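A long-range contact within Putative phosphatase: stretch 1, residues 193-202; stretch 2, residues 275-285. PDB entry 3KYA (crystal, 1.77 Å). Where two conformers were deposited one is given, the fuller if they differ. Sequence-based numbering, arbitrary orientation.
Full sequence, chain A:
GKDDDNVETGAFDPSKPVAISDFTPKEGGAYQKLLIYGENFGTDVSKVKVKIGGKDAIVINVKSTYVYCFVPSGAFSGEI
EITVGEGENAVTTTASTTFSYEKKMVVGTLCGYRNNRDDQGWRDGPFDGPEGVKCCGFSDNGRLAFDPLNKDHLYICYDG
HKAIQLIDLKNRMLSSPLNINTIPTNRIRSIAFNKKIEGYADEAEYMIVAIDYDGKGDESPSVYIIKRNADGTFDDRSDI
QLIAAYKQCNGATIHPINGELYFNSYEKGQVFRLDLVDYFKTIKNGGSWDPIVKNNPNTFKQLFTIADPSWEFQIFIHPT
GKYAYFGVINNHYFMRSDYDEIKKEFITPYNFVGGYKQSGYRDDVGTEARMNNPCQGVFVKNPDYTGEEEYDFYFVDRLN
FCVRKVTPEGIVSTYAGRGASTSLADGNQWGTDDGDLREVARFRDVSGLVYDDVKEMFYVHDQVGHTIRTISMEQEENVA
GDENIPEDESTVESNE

Stretch 1 (193-202) FNKKIEGYAD
Stretch 2, residues 275-285: DLVDYFKTIKN

A tight loop packs here against one side of a short helix, and the contact is apolar: no hydrogen bond crosses between the modelled atoms, and 430 Å² is buried, both sides summed. Stretch 2 is helical through Lys-284, with Asp-275 as N-cap: its OD1 accepts from Val-277 N at 3.1 Å. Stretch 1 has no regular structure but is braced internally. Ile-197 N donates to Ala-201 O (2.8 Å), while Ile-197 O accepts from Tyr-200 N (2.9 Å) and Ala-201 N (3.0 Å). Gly-199, at phi/psi 82/-8, takes the turn with a positive phi that glycine adopts easily. Asn-194 ND2 donates to Lys-195 O and to Asp-202 O, each at 3.0 Å; the second bond ties the two ends of the loop together.

In register, the CA atoms of Ile-197 and Val-277 lie 7.3 Å apart, those of Tyr-200 and Phe-280 6.2 Å. Tyr-200 (phi/psi -136/-37; chi1 -62°, m; chi2 -74°) covers the most surface. Its flat ring lies along successive helical turns: CE2 is 4.0 Å from Val-277 CG1, CD1 3.7 Å from Phe-280 CB, and CE1 3.7 Å from Lys-281 CA and 3.9 Å from Lys-284 CD. Lys-281 offers its CA and CB, while Lys-284 lends the methylenes of its extended chain (chi1 to chi3 all t), whose CD meets the ring.

Phe-280 (chi1 -69°, m; chi2 -69°) points toward the loop and is buried. Ala-201 CB sits over one face of its ring, 4.2 Å from CE2, a small methyl that lies over the ring. Ile-197 (chi1 -59°, m; chi2 172°, t) also points toward the helix, and its branched side chain meets several partners: CD1 lies 3.7 Å from Leu-276 CB and 3.9 Å from Phe-280 CE2, whereas CG2 touches Val-277 CG2 at 3.6 Å.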

# COMPACT_ATOMS: atom_id res chain seq x y z
N PHE A 193 1.16 -0.18 -34.24
CA PHE A 193 1.68 -1.10 -35.25
C PHE A 193 0.77 -2.32 -35.39
O PHE A 193 0.21 -2.79 -34.39
CB PHE A 193 3.10 -1.57 -34.89
CG PHE A 193 4.13 -0.46 -34.86
CD1 PHE A 193 4.35 0.26 -33.70
CD2 PHE A 193 4.89 -0.15 -35.98
CE1 PHE A 193 5.29 1.29 -33.67
CE2 PHE A 193 5.83 0.88 -35.95
CZ PHE A 193 6.02 1.60 -34.79
N ASN A 194 0.61 -2.85 -36.61
CA ASN A 194 -0.22 -4.04 -36.78
C ASN A 194 0.42 -5.30 -36.19
O ASN A 194 1.65 -5.40 -36.11
CB ASN A 194 -0.53 -4.32 -38.26
CG ASN A 194 0.71 -4.78 -39.03
OD1 ASN A 194 1.63 -4.00 -39.24
ND2 ASN A 194 0.71 -6.03 -39.48
N LYS A 195 -0.42 -6.24 -35.76
CA LYS A 195 0.05 -7.57 -35.37
C LYS A 195 0.06 -8.35 -36.69
O LYS A 195 -0.67 -7.97 -37.61
CB LYS A 195 -0.91 -8.28 -34.41
CG LYS A 195 -1.02 -7.68 -33.00
CD LYS A 195 0.29 -7.68 -32.23
CE LYS A 195 0.86 -9.09 -32.04
NZ LYS A 195 2.19 -9.07 -31.38
N LYS A 196 0.83 -9.43 -36.79
CA LYS A 196 0.85 -10.24 -38.02
C LYS A 196 -0.56 -10.61 -38.45
O LYS A 196 -1.40 -10.95 -37.61
CB LYS A 196 1.67 -11.53 -37.83
CG LYS A 196 1.54 -12.52 -39.02
CD LYS A 196 2.60 -13.62 -39.04
CE LYS A 196 2.34 -14.73 -38.02
NZ LYS A 196 3.50 -15.67 -37.98
N ILE A 197 -0.83 -10.53 -39.75
CA ILE A 197 -2.12 -10.93 -40.31
C ILE A 197 -1.80 -12.00 -41.34
O ILE A 197 -1.19 -11.71 -42.38
CB ILE A 197 -2.90 -9.76 -40.96
CG1 ILE A 197 -3.17 -8.66 -39.95
CG2 ILE A 197 -4.23 -10.26 -41.52
CD1 ILE A 197 -3.76 -7.41 -40.58
N GLU A 198 -2.12 -13.25 -41.00
CA GLU A 198 -1.85 -14.38 -41.90
C GLU A 198 -2.41 -14.11 -43.29
O GLU A 198 -3.55 -13.68 -43.44
CB GLU A 198 -2.39 -15.68 -41.29
CG GLU A 198 -1.44 -16.26 -40.20
CD GLU A 198 -2.13 -17.16 -39.18
OE1 GLU A 198 -3.22 -16.80 -38.71
OE2 GLU A 198 -1.54 -18.21 -38.81
N GLY A 199 -1.57 -14.31 -44.30
CA GLY A 199 -1.93 -14.08 -45.69
C GLY A 199 -1.85 -12.65 -46.19
O GLY A 199 -1.93 -12.42 -47.39
N TYR A 200 -1.61 -11.68 -45.29
CA TYR A 200 -1.65 -10.26 -45.68
C TYR A 200 -0.56 -9.31 -45.19
O TYR A 200 -0.19 -8.39 -45.93
CB TYR A 200 -3.01 -9.68 -45.21
CG TYR A 200 -4.21 -10.34 -45.85
CD1 TYR A 200 -4.54 -10.08 -47.18
CD2 TYR A 200 -5.02 -11.21 -45.14
CE1 TYR A 200 -5.66 -10.68 -47.77
CE2 TYR A 200 -6.13 -11.82 -45.72
CZ TYR A 200 -6.44 -11.55 -47.04
OH TYR A 200 -7.53 -12.15 -47.62
N ALA A 201 -0.06 -9.48 -43.96
CA ALA A 201 0.90 -8.52 -43.40
C ALA A 201 1.76 -9.12 -42.29
O ALA A 201 1.25 -9.78 -41.39
CB ALA A 201 0.14 -7.30 -42.85
N ASP A 202 3.06 -8.90 -42.37
CA ASP A 202 3.97 -9.35 -41.33
C ASP A 202 3.86 -8.46 -40.10
O ASP A 202 3.34 -7.36 -40.18
CB ASP A 202 5.40 -9.41 -41.85
CG ASP A 202 5.65 -10.66 -42.66
OD1 ASP A 202 5.53 -11.77 -42.10
OD2 ASP A 202 5.94 -10.55 -43.85
N ASP A 275 -11.52 -4.26 -38.75
CA ASP A 275 -10.75 -5.47 -38.94
C ASP A 275 -9.86 -5.17 -40.14
O ASP A 275 -10.36 -5.01 -41.26
CB ASP A 275 -11.67 -6.67 -39.20
CG ASP A 275 -10.91 -8.00 -39.29
OD1 ASP A 275 -9.68 -8.02 -39.52
OD2 ASP A 275 -11.57 -9.06 -39.15
N LEU A 276 -8.55 -5.06 -39.92
CA LEU A 276 -7.61 -4.74 -41.01
C LEU A 276 -7.64 -5.76 -42.17
O LEU A 276 -7.25 -5.41 -43.29
CB LEU A 276 -6.17 -4.57 -40.49
CG LEU A 276 -5.95 -3.44 -39.48
CD1 LEU A 276 -4.49 -3.42 -39.00
CD2 LEU A 276 -6.35 -2.08 -40.09
N VAL A 277 -8.07 -6.99 -41.91
CA VAL A 277 -8.21 -8.01 -42.97
C VAL A 277 -9.09 -7.46 -44.10
O VAL A 277 -8.81 -7.71 -45.28
CB VAL A 277 -8.81 -9.35 -42.46
CG1 VAL A 277 -9.20 -10.26 -43.62
CG2 VAL A 277 -7.82 -10.06 -41.54
N ASP A 278 -10.15 -6.73 -43.74
CA ASP A 278 -11.05 -6.12 -44.74
C ASP A 278 -10.27 -5.19 -45.68
O ASP A 278 -10.48 -5.18 -46.89
CB ASP A 278 -12.18 -5.32 -44.08
CG ASP A 278 -13.17 -6.20 -43.33
OD1 ASP A 278 -13.15 -7.43 -43.53
OD2 ASP A 278 -13.99 -5.65 -42.56
N TYR A 279 -9.37 -4.41 -45.09
CA TYR A 279 -8.55 -3.47 -45.83
C TYR A 279 -7.57 -4.17 -46.77
O TYR A 279 -7.54 -3.87 -47.97
CB TYR A 279 -7.78 -2.55 -44.87
CG TYR A 279 -6.77 -1.70 -45.59
CD1 TYR A 279 -7.17 -0.63 -46.37
CD2 TYR A 279 -5.40 -1.99 -45.51
CE1 TYR A 279 -6.26 0.14 -47.05
CE2 TYR A 279 -4.48 -1.23 -46.18
CZ TYR A 279 -4.91 -0.16 -46.95
OH TYR A 279 -4.01 0.61 -47.62
N PHE A 280 -6.79 -5.11 -46.25
CA PHE A 280 -5.77 -5.79 -47.06
C PHE A 280 -6.37 -6.70 -48.13
O PHE A 280 -5.80 -6.80 -49.22
CB PHE A 280 -4.78 -6.55 -46.18
CG PHE A 280 -3.89 -5.64 -45.39
CD1 PHE A 280 -2.93 -4.87 -46.04
CD2 PHE A 280 -4.00 -5.56 -44.02
CE1 PHE A 280 -2.11 -4.01 -45.32
CE2 PHE A 280 -3.17 -4.71 -43.29
CZ PHE A 280 -2.24 -3.94 -43.95
N LYS A 281 -7.49 -7.35 -47.83
CA LYS A 281 -8.19 -8.19 -48.81
C LYS A 281 -8.66 -7.35 -50.00
O LYS A 281 -8.57 -7.80 -51.15
CB LYS A 281 -9.38 -8.90 -48.15
CG LYS A 281 -10.17 -9.83 -49.07
CD LYS A 281 -11.27 -10.58 -48.31
N THR A 282 -9.16 -6.15 -49.73
CA THR A 282 -9.64 -5.22 -50.76
C THR A 282 -8.52 -4.74 -51.69
O THR A 282 -8.68 -4.74 -52.91
CB THR A 282 -10.31 -3.98 -50.14
OG1 THR A 282 -11.44 -4.36 -49.34
CG2 THR A 282 -10.76 -3.01 -51.22
N ILE A 283 -7.40 -4.33 -51.10
CA ILE A 283 -6.27 -3.84 -51.89
C ILE A 283 -5.60 -4.98 -52.66
O ILE A 283 -5.18 -4.78 -53.80
CB ILE A 283 -5.23 -3.10 -51.01
CG1 ILE A 283 -5.87 -1.91 -50.28
CG2 ILE A 283 -4.08 -2.57 -51.85
CD1 ILE A 283 -6.52 -0.87 -51.18
N LYS A 284 -5.53 -6.16 -52.06
CA LYS A 284 -4.91 -7.32 -52.71
C LYS A 284 -5.68 -7.72 -53.98
O LYS A 284 -5.06 -8.07 -54.98
CB LYS A 284 -4.82 -8.51 -51.74
CG LYS A 284 -3.89 -9.64 -52.20
CD LYS A 284 -3.73 -10.72 -51.12
CE LYS A 284 -2.66 -11.74 -51.48
N ASN A 285 -7.00 -7.62 -53.94
CA ASN A 285 -7.85 -7.98 -55.09
C ASN A 285 -8.06 -6.83 -56.09
O ASN A 285 -9.00 -6.86 -56.89
CB ASN A 285 -9.21 -8.51 -54.59
CG ASN A 285 -9.07 -9.68 -53.63
OD1 ASN A 285 -7.99 -10.27 -53.50
ND2 ASN A 285 -10.15 -10.02 -52.95